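PDB 6IF3: Arf-GAP with coiled-coil, ANK repeat and PH domain-containing protein 2 from Homo sapiens, which acts as a GTPase-activating protein for ARF6 and requires its ankyrin repeats, the part in this chain, to interact with RAB35. Local coordinates for residues Q51-G56 and H83-L88; N72-Q77 and Q104-E109; G89-V94 and S162-N167; D113-A118 and D125-L130; R134-M139 and E152-I157. One frame throughout, in Å; residues are numbered along the deposited sequence.

Interaction 1. Residues Q51-G56 and H83-L88; sequences QAVLGG and HHATVL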
# COMPACT_ATOMS: atom_id res chain seq x y z
N GLN A 51 15.63 -3.06 -21.54
CA GLN A 51 17.06 -3.12 -21.27
C GLN A 51 17.49 -2.14 -20.19
O GLN A 51 18.39 -2.43 -19.41
CB GLN A 51 17.86 -2.85 -22.56
CG GLN A 51 17.73 -4.06 -23.54
CD GLN A 51 18.32 -5.33 -22.96
OE1 GLN A 51 19.45 -5.34 -22.48
NE2 GLN A 51 17.56 -6.41 -22.98
N ALA A 52 16.85 -0.97 -20.15
CA ALA A 52 17.17 0.04 -19.12
C ALA A 52 16.82 -0.48 -17.75
O ALA A 52 17.56 -0.28 -16.77
CB ALA A 52 16.44 1.34 -19.39
N VAL A 53 15.71 -1.20 -17.68
CA VAL A 53 15.28 -1.80 -16.40
C VAL A 53 16.32 -2.84 -15.96
O VAL A 53 16.84 -2.81 -14.83
CB VAL A 53 13.89 -2.44 -16.54
CG1 VAL A 53 13.60 -3.33 -15.28
CG2 VAL A 53 12.83 -1.34 -16.71
N LEU A 54 16.65 -3.76 -16.87
CA LEU A 54 17.61 -4.81 -16.55
C LEU A 54 18.98 -4.26 -16.13
O LEU A 54 19.68 -4.87 -15.29
CB LEU A 54 17.79 -5.75 -17.74
CG LEU A 54 16.56 -6.55 -18.21
CD1 LEU A 54 16.89 -7.34 -19.47
CD2 LEU A 54 16.06 -7.49 -17.14
N GLY A 55 19.38 -3.14 -16.75
CA GLY A 55 20.67 -2.51 -16.46
C GLY A 55 20.71 -1.82 -15.10
O GLY A 55 21.78 -1.52 -14.56
N GLY A 56 19.52 -1.57 -14.56
CA GLY A 56 19.37 -1.01 -13.22
C GLY A 56 19.38 0.50 -13.02
O GLY A 56 19.22 0.97 -11.90
N HIS A 83 6.62 -4.86 -15.01
CA HIS A 83 6.78 -6.28 -14.64
C HIS A 83 8.24 -6.59 -14.33
O HIS A 83 8.58 -7.14 -13.28
CB HIS A 83 6.32 -7.23 -15.77
CG HIS A 83 6.74 -8.67 -15.56
ND1 HIS A 83 5.87 -9.65 -15.11
CD2 HIS A 83 7.93 -9.28 -15.73
CE1 HIS A 83 6.51 -10.80 -15.01
NE2 HIS A 83 7.77 -10.60 -15.38
N HIS A 84 9.12 -6.24 -15.24
CA HIS A 84 10.52 -6.56 -15.04
C HIS A 84 11.15 -5.84 -13.85
O HIS A 84 11.96 -6.44 -13.13
CB HIS A 84 11.33 -6.24 -16.33
CG HIS A 84 11.06 -7.19 -17.45
ND1 HIS A 84 11.46 -8.51 -17.42
CD2 HIS A 84 10.41 -7.02 -18.63
CE1 HIS A 84 11.08 -9.11 -18.53
NE2 HIS A 84 10.44 -8.22 -19.28
N ALA A 85 10.79 -4.57 -13.65
CA ALA A 85 11.33 -3.84 -12.51
C ALA A 85 10.86 -4.47 -11.19
O ALA A 85 11.60 -4.53 -10.21
CB ALA A 85 10.92 -2.40 -12.57
N THR A 86 9.61 -4.94 -11.19
CA THR A 86 9.07 -5.60 -10.00
C THR A 86 9.81 -6.90 -9.71
O THR A 86 10.21 -7.16 -8.58
CB THR A 86 7.56 -5.87 -10.17
OG1 THR A 86 6.91 -4.60 -10.31
CG2 THR A 86 6.97 -6.59 -8.93
N VAL A 87 9.96 -7.75 -10.72
CA VAL A 87 10.69 -9.01 -10.56
C VAL A 87 12.12 -8.78 -10.04
O VAL A 87 12.56 -9.49 -9.13
CB VAL A 87 10.75 -9.76 -11.89
CG1 VAL A 87 11.71 -10.94 -11.81
CG2 VAL A 87 9.31 -10.24 -12.26
N LEU A 88 12.80 -7.74 -10.54
CA LEU A 88 14.20 -7.52 -10.13
C LEU A 88 14.33 -6.75 -8.81
O LEU A 88 15.43 -6.63 -8.27
CB LEU A 88 14.95 -6.80 -11.23
CG LEU A 88 15.05 -7.63 -12.51
CD1 LEU A 88 15.75 -6.81 -13.57
CD2 LEU A 88 15.83 -8.93 -12.30

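Interaction 2. Residues N72-Q77 and Q104-E109; sequences NQRDVQ and QHATDE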
# COMPACT_ATOMS: atom_id res chain seq x y z
N ASN A 72 4.43 1.00 -21.39
CA ASN A 72 3.71 -0.26 -21.23
C ASN A 72 4.14 -1.35 -22.21
O ASN A 72 3.63 -2.47 -22.10
CB ASN A 72 2.21 -0.04 -21.39
CG ASN A 72 1.60 0.72 -20.26
OD1 ASN A 72 1.95 0.50 -19.10
ND2 ASN A 72 0.68 1.60 -20.57
N GLN A 73 5.00 -1.04 -23.18
CA GLN A 73 5.22 -1.97 -24.29
C GLN A 73 5.85 -3.25 -23.76
O GLN A 73 6.86 -3.21 -23.02
CB GLN A 73 6.11 -1.36 -25.38
CG GLN A 73 6.28 -2.30 -26.59
CD GLN A 73 7.04 -1.63 -27.69
OE1 GLN A 73 6.90 -0.41 -27.89
NE2 GLN A 73 7.89 -2.38 -28.37
N ARG A 74 5.29 -4.38 -24.18
CA ARG A 74 5.67 -5.69 -23.64
C ARG A 74 6.64 -6.46 -24.52
O ARG A 74 6.61 -6.33 -25.77
CB ARG A 74 4.41 -6.56 -23.46
CG ARG A 74 3.26 -5.87 -22.71
CD ARG A 74 1.99 -6.62 -22.96
NE ARG A 74 0.77 -6.04 -22.39
CZ ARG A 74 0.07 -6.62 -21.41
NH1 ARG A 74 0.52 -7.74 -20.88
NH2 ARG A 74 -1.10 -6.10 -21.01
N ASP A 75 7.43 -7.32 -23.88
CA ASP A 75 8.16 -8.35 -24.63
C ASP A 75 7.21 -9.47 -25.07
O ASP A 75 5.98 -9.40 -24.83
CB ASP A 75 9.35 -8.92 -23.83
CG ASP A 75 8.94 -9.62 -22.54
OD1 ASP A 75 7.80 -10.11 -22.45
OD2 ASP A 75 9.81 -9.72 -21.63
N VAL A 76 7.75 -10.49 -25.75
CA VAL A 76 6.89 -11.49 -26.35
C VAL A 76 6.22 -12.39 -25.31
O VAL A 76 5.24 -13.07 -25.64
CB VAL A 76 7.69 -12.30 -27.42
CG1 VAL A 76 8.55 -13.39 -26.81
CG2 VAL A 76 6.76 -12.89 -28.51
N GLN A 77 6.70 -12.34 -24.06
CA GLN A 77 6.06 -13.05 -22.95
C GLN A 77 4.99 -12.19 -22.27
O GLN A 77 4.44 -12.59 -21.24
CB GLN A 77 7.12 -13.48 -21.92
CG GLN A 77 7.92 -14.73 -22.37
CD GLN A 77 9.06 -14.39 -23.31
OE1 GLN A 77 9.63 -13.30 -23.25
NE2 GLN A 77 9.39 -15.34 -24.21
N GLN A 104 -0.46 -1.06 -14.14
CA GLN A 104 -0.04 -2.09 -13.20
C GLN A 104 -1.02 -3.25 -13.18
O GLN A 104 -0.79 -4.25 -12.50
CB GLN A 104 0.13 -1.53 -11.81
CG GLN A 104 -1.18 -1.16 -11.09
CD GLN A 104 -0.94 -1.04 -9.61
OE1 GLN A 104 -0.82 -2.05 -8.90
NE2 GLN A 104 -0.84 0.19 -9.13
N HIS A 105 -2.10 -3.13 -13.94
CA HIS A 105 -3.09 -4.22 -14.02
C HIS A 105 -2.72 -5.23 -15.12
O HIS A 105 -3.29 -6.33 -15.15
CB HIS A 105 -4.47 -3.62 -14.25
CG HIS A 105 -4.87 -2.68 -13.16
ND1 HIS A 105 -5.41 -3.12 -11.97
CD2 HIS A 105 -4.69 -1.34 -13.02
CE1 HIS A 105 -5.61 -2.08 -11.17
NE2 HIS A 105 -5.18 -0.99 -11.79
N ALA A 106 -1.77 -4.86 -15.98
CA ALA A 106 -1.32 -5.74 -17.06
C ALA A 106 -0.84 -7.07 -16.50
O ALA A 106 -0.08 -7.11 -15.52
CB ALA A 106 -0.18 -5.05 -17.85
N THR A 107 -1.29 -8.17 -17.09
CA THR A 107 -0.73 -9.48 -16.73
C THR A 107 0.07 -10.04 -17.88
O THR A 107 -0.24 -9.78 -19.05
CB THR A 107 -1.80 -10.51 -16.36
OG1 THR A 107 -2.70 -10.71 -17.46
CG2 THR A 107 -2.59 -10.08 -15.13
N ASP A 108 1.11 -10.81 -17.57
CA ASP A 108 1.91 -11.39 -18.63
C ASP A 108 1.20 -12.64 -19.18
O ASP A 108 0.04 -12.93 -18.84
CB ASP A 108 3.33 -11.71 -18.15
CG ASP A 108 3.40 -12.79 -17.07
OD1 ASP A 108 2.37 -13.40 -16.70
OD2 ASP A 108 4.54 -13.08 -16.61
N GLU A 109 1.86 -13.36 -20.08
CA GLU A 109 1.22 -14.53 -20.70
C GLU A 109 0.97 -15.67 -19.70
O GLU A 109 0.18 -16.57 -19.97
CB GLU A 109 2.04 -15.03 -21.88
CG GLU A 109 1.90 -14.17 -23.16
CD GLU A 109 0.46 -14.17 -23.74
OE1 GLU A 109 -0.22 -15.21 -23.73
OE2 GLU A 109 -0.01 -13.09 -24.15

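Interaction 3. Residues G89-V94 and S162-N167; sequences GHTGQV and SQMASN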
# COMPACT_ATOMS: atom_id res chain seq x y z
N GLY A 89 13.21 -6.24 -8.27
CA GLY A 89 13.23 -5.53 -6.99
C GLY A 89 13.71 -4.09 -7.14
O GLY A 89 14.19 -3.48 -6.20
N HIS A 90 13.59 -3.56 -8.36
CA HIS A 90 14.00 -2.18 -8.64
C HIS A 90 12.95 -1.16 -8.22
O HIS A 90 12.16 -0.63 -9.04
CB HIS A 90 14.31 -2.04 -10.13
CG HIS A 90 15.50 -2.82 -10.55
ND1 HIS A 90 15.91 -2.92 -11.87
CD2 HIS A 90 16.39 -3.55 -9.83
CE1 HIS A 90 17.00 -3.66 -11.94
NE2 HIS A 90 17.31 -4.06 -10.72
N THR A 91 12.95 -0.88 -6.92
CA THR A 91 11.93 -0.03 -6.31
C THR A 91 11.84 1.36 -6.95
O THR A 91 10.74 1.87 -7.21
CB THR A 91 12.20 0.12 -4.82
OG1 THR A 91 12.37 -1.19 -4.22
CG2 THR A 91 11.02 0.80 -4.15
N GLY A 92 12.99 1.96 -7.24
CA GLY A 92 12.99 3.30 -7.82
C GLY A 92 12.36 3.32 -9.22
O GLY A 92 11.59 4.23 -9.53
N GLN A 93 12.69 2.32 -10.03
CA GLN A 93 12.08 2.21 -11.34
C GLN A 93 10.59 1.95 -11.25
O GLN A 93 9.82 2.48 -12.05
CB GLN A 93 12.75 1.11 -12.18
CG GLN A 93 14.19 1.44 -12.55
CD GLN A 93 14.90 0.26 -13.21
OE1 GLN A 93 14.39 -0.86 -13.21
NE2 GLN A 93 16.07 0.53 -13.79
N VAL A 94 10.15 1.15 -10.27
CA VAL A 94 8.70 0.94 -10.05
C VAL A 94 8.02 2.29 -9.76
O VAL A 94 6.97 2.63 -10.32
CB VAL A 94 8.46 -0.07 -8.90
CG1 VAL A 94 6.98 -0.07 -8.44
CG2 VAL A 94 8.87 -1.48 -9.36
N SER A 162 10.99 7.97 -1.11
CA SER A 162 12.23 8.71 -0.88
C SER A 162 13.12 8.13 0.24
O SER A 162 14.33 8.34 0.21
CB SER A 162 11.95 10.21 -0.58
OG SER A 162 11.30 10.44 0.67
N GLN A 163 12.56 7.37 1.18
CA GLN A 163 13.41 6.78 2.21
C GLN A 163 13.50 5.26 2.11
O GLN A 163 14.10 4.61 2.97
CB GLN A 163 12.93 7.18 3.61
CG GLN A 163 12.99 8.66 3.90
CD GLN A 163 14.40 9.25 4.07
OE1 GLN A 163 15.41 8.63 3.74
NE2 GLN A 163 14.46 10.46 4.60
N MET A 164 12.93 4.71 1.04
CA MET A 164 13.10 3.28 0.69
C MET A 164 14.42 3.03 -0.05
O MET A 164 14.94 3.92 -0.73
CB MET A 164 11.98 2.79 -0.20
CG MET A 164 10.58 3.01 0.28
SD MET A 164 9.50 2.41 -1.05
CE MET A 164 7.89 2.60 -0.26
N ALA A 165 14.93 1.81 0.03
CA ALA A 165 16.07 1.42 -0.80
C ALA A 165 15.67 1.43 -2.27
O ALA A 165 14.58 0.97 -2.63
CB ALA A 165 16.59 0.05 -0.40
N SER A 166 16.56 1.94 -3.13
CA SER A 166 16.24 2.08 -4.55
C SER A 166 16.19 0.72 -5.25
O SER A 166 15.60 0.58 -6.33
CB SER A 166 17.26 3.00 -5.23
OG SER A 166 16.84 3.41 -6.52
N ASN A 167 16.78 -0.29 -4.62
CA ASN A 167 16.88 -1.64 -5.16
C ASN A 167 17.28 -2.65 -4.08
O ASN A 167 17.56 -2.27 -2.94
CB ASN A 167 17.91 -1.68 -6.29
CG ASN A 167 19.33 -1.42 -5.80
OD1 ASN A 167 19.72 -0.27 -5.60
ND2 ASN A 167 20.09 -2.48 -5.57
O HOH W 1 13.13 -1.01 -1.71
O HOH W 2 15.39 1.20 -9.09

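Interaction 4. Residues D113-A118 and D125-L130; sequences DPLSIA and DIVTLL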
# COMPACT_ATOMS: atom_id res chain seq x y z
N ASP A 113 0.33 -10.33 -12.58
CA ASP A 113 0.53 -8.89 -12.56
C ASP A 113 1.62 -8.50 -11.56
O ASP A 113 2.05 -9.33 -10.76
CB ASP A 113 -0.81 -8.11 -12.30
CG ASP A 113 -1.43 -8.35 -10.95
OD1 ASP A 113 -0.80 -8.87 -10.01
OD2 ASP A 113 -2.62 -7.97 -10.85
N PRO A 114 2.07 -7.23 -11.62
CA PRO A 114 3.16 -6.83 -10.74
C PRO A 114 2.83 -7.00 -9.28
O PRO A 114 3.70 -7.42 -8.53
CB PRO A 114 3.35 -5.37 -11.10
CG PRO A 114 3.10 -5.34 -12.57
CD PRO A 114 1.90 -6.28 -12.73
N LEU A 115 1.60 -6.71 -8.90
CA LEU A 115 1.25 -6.86 -7.48
C LEU A 115 1.37 -8.33 -7.03
O LEU A 115 1.91 -8.58 -5.95
CB LEU A 115 -0.19 -6.37 -7.18
CG LEU A 115 -0.62 -6.49 -5.71
CD1 LEU A 115 0.27 -5.64 -4.78
CD2 LEU A 115 -2.12 -6.14 -5.57
N SER A 116 0.90 -9.28 -7.84
CA SER A 116 0.97 -10.69 -7.42
C SER A 116 2.43 -11.09 -7.24
O SER A 116 2.78 -11.83 -6.33
CB SER A 116 0.25 -11.60 -8.41
OG SER A 116 0.96 -11.74 -9.63
N ILE A 117 3.29 -10.60 -8.11
CA ILE A 117 4.72 -10.90 -8.06
C ILE A 117 5.34 -10.33 -6.78
O ILE A 117 6.02 -11.05 -6.03
CB ILE A 117 5.41 -10.36 -9.32
CG1 ILE A 117 4.88 -11.14 -10.52
CG2 ILE A 117 6.94 -10.46 -9.22
CD1 ILE A 117 5.30 -10.56 -11.84
N ALA A 118 5.08 -9.05 -6.53
CA ALA A 118 5.58 -8.39 -5.31
C ALA A 118 5.08 -9.02 -4.01
O ALA A 118 5.84 -9.11 -3.05
CB ALA A 118 5.21 -6.89 -5.37
N ASP A 125 8.21 -2.84 0.25
CA ASP A 125 8.32 -1.53 -0.38
C ASP A 125 7.59 -1.51 -1.72
O ASP A 125 6.88 -0.54 -2.02
CB ASP A 125 9.79 -1.14 -0.59
CG ASP A 125 10.48 -0.73 0.69
OD1 ASP A 125 9.79 -0.51 1.71
OD2 ASP A 125 11.72 -0.58 0.68
N ILE A 126 7.77 -2.55 -2.54
CA ILE A 126 7.15 -2.49 -3.86
C ILE A 126 5.64 -2.73 -3.73
O ILE A 126 4.86 -2.11 -4.44
CB ILE A 126 7.81 -3.47 -4.85
CG1 ILE A 126 9.24 -2.97 -5.12
CG2 ILE A 126 7.06 -3.48 -6.18
CD1 ILE A 126 10.02 -3.75 -6.21
N VAL A 127 5.22 -3.61 -2.82
CA VAL A 127 3.78 -3.77 -2.63
C VAL A 127 3.16 -2.43 -2.20
O VAL A 127 2.08 -2.04 -2.67
CB VAL A 127 3.45 -4.87 -1.60
CG1 VAL A 127 1.99 -4.83 -1.22
CG2 VAL A 127 3.85 -6.26 -2.16
N THR A 128 3.85 -1.74 -1.29
CA THR A 128 3.35 -0.44 -0.81
C THR A 128 3.18 0.58 -1.96
O THR A 128 2.12 1.21 -2.07
CB THR A 128 4.28 0.14 0.25
OG1 THR A 128 4.23 -0.72 1.41
CG2 THR A 128 3.83 1.58 0.67
N LEU A 129 4.17 0.70 -2.83
CA LEU A 129 4.06 1.62 -3.98
C LEU A 129 2.90 1.21 -4.90
O LEU A 129 2.13 2.07 -5.35
CB LEU A 129 5.36 1.67 -4.80
CG LEU A 129 6.58 2.21 -4.04
CD1 LEU A 129 7.78 2.20 -5.01
CD2 LEU A 129 6.35 3.64 -3.51
N LEU A 130 2.79 -0.08 -5.21
CA LEU A 130 1.73 -0.55 -6.10
C LEU A 130 0.36 -0.30 -5.47
O LEU A 130 -0.55 0.16 -6.16
CB LEU A 130 1.89 -2.06 -6.41
CG LEU A 130 3.08 -2.41 -7.29
CD1 LEU A 130 3.34 -3.92 -7.34
CD2 LEU A 130 2.86 -1.93 -8.72

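Interaction 5. Residues R134-M139 and E152-I157; sequences RMNEEM and ETYQDI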
# COMPACT_ATOMS: atom_id res chain seq x y z
N ARG A 134 -2.67 2.29 -6.65
CA ARG A 134 -4.04 1.83 -6.84
C ARG A 134 -5.02 2.70 -6.05
O ARG A 134 -6.09 3.01 -6.54
CB ARG A 134 -4.21 0.36 -6.42
CG ARG A 134 -3.46 -0.61 -7.33
CD ARG A 134 -3.99 -2.05 -7.24
NE ARG A 134 -3.25 -2.97 -8.11
CZ ARG A 134 -3.71 -4.15 -8.51
NH1 ARG A 134 -4.94 -4.55 -8.17
NH2 ARG A 134 -2.97 -4.92 -9.31
N MET A 135 -4.66 3.08 -4.83
CA MET A 135 -5.51 3.95 -4.03
C MET A 135 -5.76 5.27 -4.78
O MET A 135 -6.89 5.76 -4.81
CB MET A 135 -4.86 4.19 -2.67
CG MET A 135 -5.73 4.98 -1.71
SD MET A 135 -4.87 5.36 -0.17
CE MET A 135 -4.86 3.77 0.63
N ASN A 136 -4.71 5.82 -5.39
CA ASN A 136 -4.85 7.02 -6.21
C ASN A 136 -5.78 6.77 -7.40
O ASN A 136 -6.60 7.63 -7.73
CB ASN A 136 -3.50 7.49 -6.72
CG ASN A 136 -2.69 8.19 -5.64
OD1 ASN A 136 -3.24 8.53 -4.58
ND2 ASN A 136 -1.41 8.44 -5.90
N GLU A 137 -5.67 5.60 -8.01
CA GLU A 137 -6.59 5.25 -9.12
C GLU A 137 -8.02 5.25 -8.63
O GLU A 137 -8.93 5.81 -9.28
CB GLU A 137 -6.24 3.88 -9.70
CG GLU A 137 -4.88 3.78 -10.34
CD GLU A 137 -4.64 2.42 -10.99
OE1 GLU A 137 -5.57 1.58 -10.97
OE2 GLU A 137 -3.54 2.20 -11.54
N GLU A 138 -8.25 4.64 -7.48
CA GLU A 138 -9.61 4.55 -6.95
C GLU A 138 -10.17 5.91 -6.52
O GLU A 138 -11.37 6.20 -6.70
CB GLU A 138 -9.67 3.59 -5.75
CG GLU A 138 -9.46 2.14 -6.10
CD GLU A 138 -9.88 1.21 -4.96
OE1 GLU A 138 -10.70 1.63 -4.13
OE2 GLU A 138 -9.38 0.06 -4.91
N MET A 139 -9.32 6.75 -5.93
CA MET A 139 -9.71 8.10 -5.55
C MET A 139 -10.09 8.92 -6.78
O MET A 139 -11.04 9.71 -6.74
CB MET A 139 -8.59 8.80 -4.77
CG MET A 139 -8.38 8.26 -3.34
SD MET A 139 -9.78 8.39 -2.19
CE MET A 139 -9.77 10.14 -1.90
N GLU A 152 -5.10 15.73 -0.03
CA GLU A 152 -5.79 14.77 0.83
C GLU A 152 -6.26 13.53 0.07
O GLU A 152 -6.31 12.43 0.63
CB GLU A 152 -7.00 15.43 1.51
N THR A 153 -6.58 13.71 -1.21
CA THR A 153 -7.07 12.62 -2.05
C THR A 153 -5.94 11.92 -2.81
O THR A 153 -6.16 10.90 -3.44
CB THR A 153 -8.10 13.10 -3.09
OG1 THR A 153 -7.50 14.12 -3.92
CG2 THR A 153 -9.35 13.66 -2.41
N TYR A 154 -4.75 12.50 -2.75
CA TYR A 154 -3.68 12.06 -3.64
C TYR A 154 -2.40 11.68 -2.89
O TYR A 154 -1.73 12.55 -2.35
CB TYR A 154 -3.41 13.16 -4.66
CG TYR A 154 -2.25 12.90 -5.57
CD1 TYR A 154 -2.37 12.04 -6.66
CD2 TYR A 154 -1.02 13.50 -5.34
CE1 TYR A 154 -1.30 11.80 -7.50
CE2 TYR A 154 0.06 13.26 -6.16
CZ TYR A 154 -0.09 12.41 -7.24
OH TYR A 154 1.00 12.18 -8.06
N GLN A 155 -2.08 10.38 -2.87
CA GLN A 155 -0.87 9.90 -2.21
C GLN A 155 0.37 10.31 -2.98
O GLN A 155 0.47 10.05 -4.17
CB GLN A 155 -0.87 8.37 -2.07
CG GLN A 155 -2.07 7.80 -1.37
CD GLN A 155 -2.29 8.43 -0.03
OE1 GLN A 155 -1.35 8.60 0.76
NE2 GLN A 155 -3.52 8.84 0.23
N ASP A 156 1.32 10.94 -2.30
CA ASP A 156 2.60 11.32 -2.89
C ASP A 156 3.55 10.11 -2.84
O ASP A 156 4.29 9.94 -1.85
CB ASP A 156 3.17 12.50 -2.11
CG ASP A 156 4.44 13.10 -2.71
OD1 ASP A 156 5.09 12.45 -3.57
OD2 ASP A 156 4.79 14.24 -2.30
N ILE A 157 3.55 9.25 -3.86
CA ILE A 157 4.30 8.00 -3.69
C ILE A 157 5.80 8.28 -3.82
O ILE A 157 6.62 7.46 -3.36
CB ILE A 157 3.85 6.90 -4.65
CG1 ILE A 157 4.07 7.31 -6.10
CG2 ILE A 157 2.36 6.54 -4.39
CD1 ILE A 157 3.93 6.14 -7.08
O HOH W 3 -5.17 8.44 -2.70

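Interaction 1. Residues Q51-G56 and H83-L88
Val53 presents the main bump of this contact, and helix 81-88 presents the hollow at His84 and Ala85. Val53 CG1 is anti to the backbone N (chi1 168°), and the methyl enters over the backbone where these two residues join. Val53 CG1 lies 3.5 Å from Ala85 N and 3.8 Å from His84 CB. Ala85 CB forms another wall, 3.9 Å from Val53 CG1. The small alanine side chain lets the valine come close to the main chain.

A second bump points the other way. Leu88 CD1 reaches back toward helix 48-55 and lies 3.6 Å from Leu54 CD2. The two leucine side chains cross obliquely. The same methyl of Leu88 sits 4.0 Å from Leu54 CA and more loosely approaches Val53 O and CG1. Each helix thus gives a branched side chain to the surface of the other.

The helices run nearly parallel, 12° apart, with axes 9.3 Å from each other. They belong to ANK 1 and ANK 2, so the contact is a stacking of equivalent helices in successive repeats. Gln93 and Phe97 of helix 91-99 also pack on Val53. The ring of His84 has its polar partner in Asp75, which accepts from NE2. Between the two segments the chemistry is apolar, so the fit depends on shape and van der Waals contact.

Interaction 2. Residues N72-Q77 and Q104-E109
Arg74 reaches across to the loop 104-109 and meets it in two ways. Its NH1 donates to Thr107 O over 2.8 Å, with an N-H...O angle of 147°. The oxygen lies in the guanidinium plane, while NH1 stands above the plane of the Thr107 carbonyl. Over one face of the same guanidinium sits Ala106 CB, 3.5 Å from Arg74 NH2. The side chain is extended from CG to NE, which spans the gap between the loops. NH1 also donates to Gly78 O, which helps to fix the group.

The closer backbone approach is at Gln77. Glu109 N donates to Gln77 O over 2.9 Å in a nearly straight bond. Asp108 CB packs against this oxygen at 3.4 Å, and Glu109 CG lies 3.6 Å from Gln77 O. Asp108 is buried, and its carboxylate is held by Lys112 N and by a salt bridge to Arg79.

The outer side is looser. Arg74, Val76, Thr107 and Glu109 are exposed. The carboxylate of Glu109 does not touch the arginine: Glu109 OE2 stays 6.3 Å from Arg74 NH1. The two segments belong to neighbouring loops of the ankyrin stack. One joins helix 58-66 to helix 81-88, and the other joins helix 91-99 to helix 114-120. Gln104 and His105 continue the contacts onto helix 124-141.

Interaction 3. Residues G89-V94 and S162-N167
Gly92 N donates to Ser166 O over 3.1 Å, and this nearly straight bond (169°) is the direct polar link of the contact. Water 2 gives Ser166 O a second donor, 2.8 Å away, and accepts from Gln93 N. The Ser166 carbonyl is thus set against the first turn of helix 91-99, where the helix dipole would probably favour an acceptor. Gly92 has no CB, and Ser166 OG occupies the side where one would stand, 4.1 Å from Gly92 CA.

Thr91 packs beside it, with Thr91 CB 3.3 Å from Ala165 O. Its OG1 donates to water 1, which donates in turn to Ala165 O. Thr91 CG2 is anti to the backbone N and meets Met164 SD at 3.8 Å, the two side chains crossing at about a right angle. Beyond Ser166, Asn167 CA makes a C-H...O contact of 3.4 Å with Gly89 O.

Gly89 ends helix 81-88 in a Schellman motif, and His90 takes the N-cap position of the next helix. His90 ND1 donates to Gln93 OE1 over 2.9 Å, which helps to orient the ring, and OE1 lies near the ring plane. Further out, Met164 packs on Asp125 and Leu129, and on an apolar side chain of the other protein chain. The tight turn between two helices is typical of an ankyrin repeat, here ANK 2, and the C-terminal tail runs across it.

Interaction 4. Residues D113-A118 and D125-L130
This is apolar packing between the two helices of ANK 3, with Ala118 and Leu130 at its middle. Helix 114-120 and helix 124-141 run roughly antiparallel, 153° apart, and their axes approach to 9.2 Å. Most of the touching residues are buried.

Ala118 CB meets Val127 CG2 at 3.5 Å and Ile126 CG2 at 4.0 Å. The alanine offers little bulk, and Val127 CG2 also rests on the carbonyl carbon of Ala118. Leu130 comes from the next turn. Its CD1 lies over the start of helix 114-120, 3.6 Å from Leu115 CA, and also touches Pro114 CB and Ala118 CB at 4.0 Å each. Leu115 closes one side: its CG is anti to the backbone N (chi1 -180°), and CD1 reaches Val127 CG1 at 4.0 Å. The side chains that meet are all apolar.

The start of the first helix is fixed separately. Asp113 is its N-cap, and Asp113 OD1 accepts from Ser116 N over 2.8 Å. Ser116 OG donates back to Asp113 O, which also accepts from Ile117 N. Outside the pair, Pro114 packs on Leu82 and Thr86, and Ile126 on Thr91 and Val94, so both helices join the preceding repeat. Val127 also touches an apolar side chain of the other protein chain. The sequence Asp113-Pro114-Leu115-Ser116 stands where ankyrin repeats commonly carry Thr-Pro-Leu-His, and the antiparallel helix pair that it opens is characteristic of the ankyrin fold.

Interaction 5. Residues R134-M139 and E152-I157
The last helix of the ankyrin repeats holds the returning chain here, through Asn136 and the backbone of Gln155. Asn136 OD1 accepts from Gln155 N over 2.8 Å, and Asn136 ND2 donates to Gln155 O over 3.0 Å. Both bonds lie in the plane of the accepting carbonyl, on a lone pair, and the second is nearly straight (169°). The side-chain amide therefore grips both the N-H and the C=O of one residue and is held against rotation. Asn136 OD1 has a further donor in water 3, at 2.7 Å, and the same water donates to Thr153 O.

The arrangement resembles the pairing of two peptide groups, with a side chain in place of one strand. It joins helix 124-141, the second helix of ANK 3, to an extended segment after it. That segment leads into helix 157-161, whose N-cap is Asp156; Asp156 OD1 accepts from Arg159 N.

Two methionines pack beside the amide. Met139 is bent at chi2 and chi3 (-61° and -72°), and its CE comes to 3.6 Å from Thr153 CG2. Met139 CG lies 3.5 Å from Thr153 O. Met135 SD sits 3.8 Å from Gln155 NE2, the two side chains crossing. The Tyr154 ring comes near the amide obliquely, with Tyr154 CE1 3.7 Å from Asn136 ND2. Met135 and Thr153 also pack on an aromatic side chain of the other protein chain.

Overall arrangement
Interactions 3 and 4 are buried, interactions 1 and 5 partly so, and interaction 2 lies at the surface. Interactions 1 and 4 are apolar helix packing, the first between repeats and the second within one. Thr86 of interaction 1 packs on Ile117 of interaction 4. Interaction 2 joins the loops of the stack by polar bonds, and its Gln104 bonds to Arg134 of interaction 5. Interactions 3 and 5 tie the segments after the last repeat to the helices, and both use water. The direct bond of interaction 3 joins backbone to backbone; in interaction 5 a side-chain amide holds backbone. Interactions 4 and 5 share helix 124-141. Interactions 2 and 3 lie on opposite sides of the chain's centre.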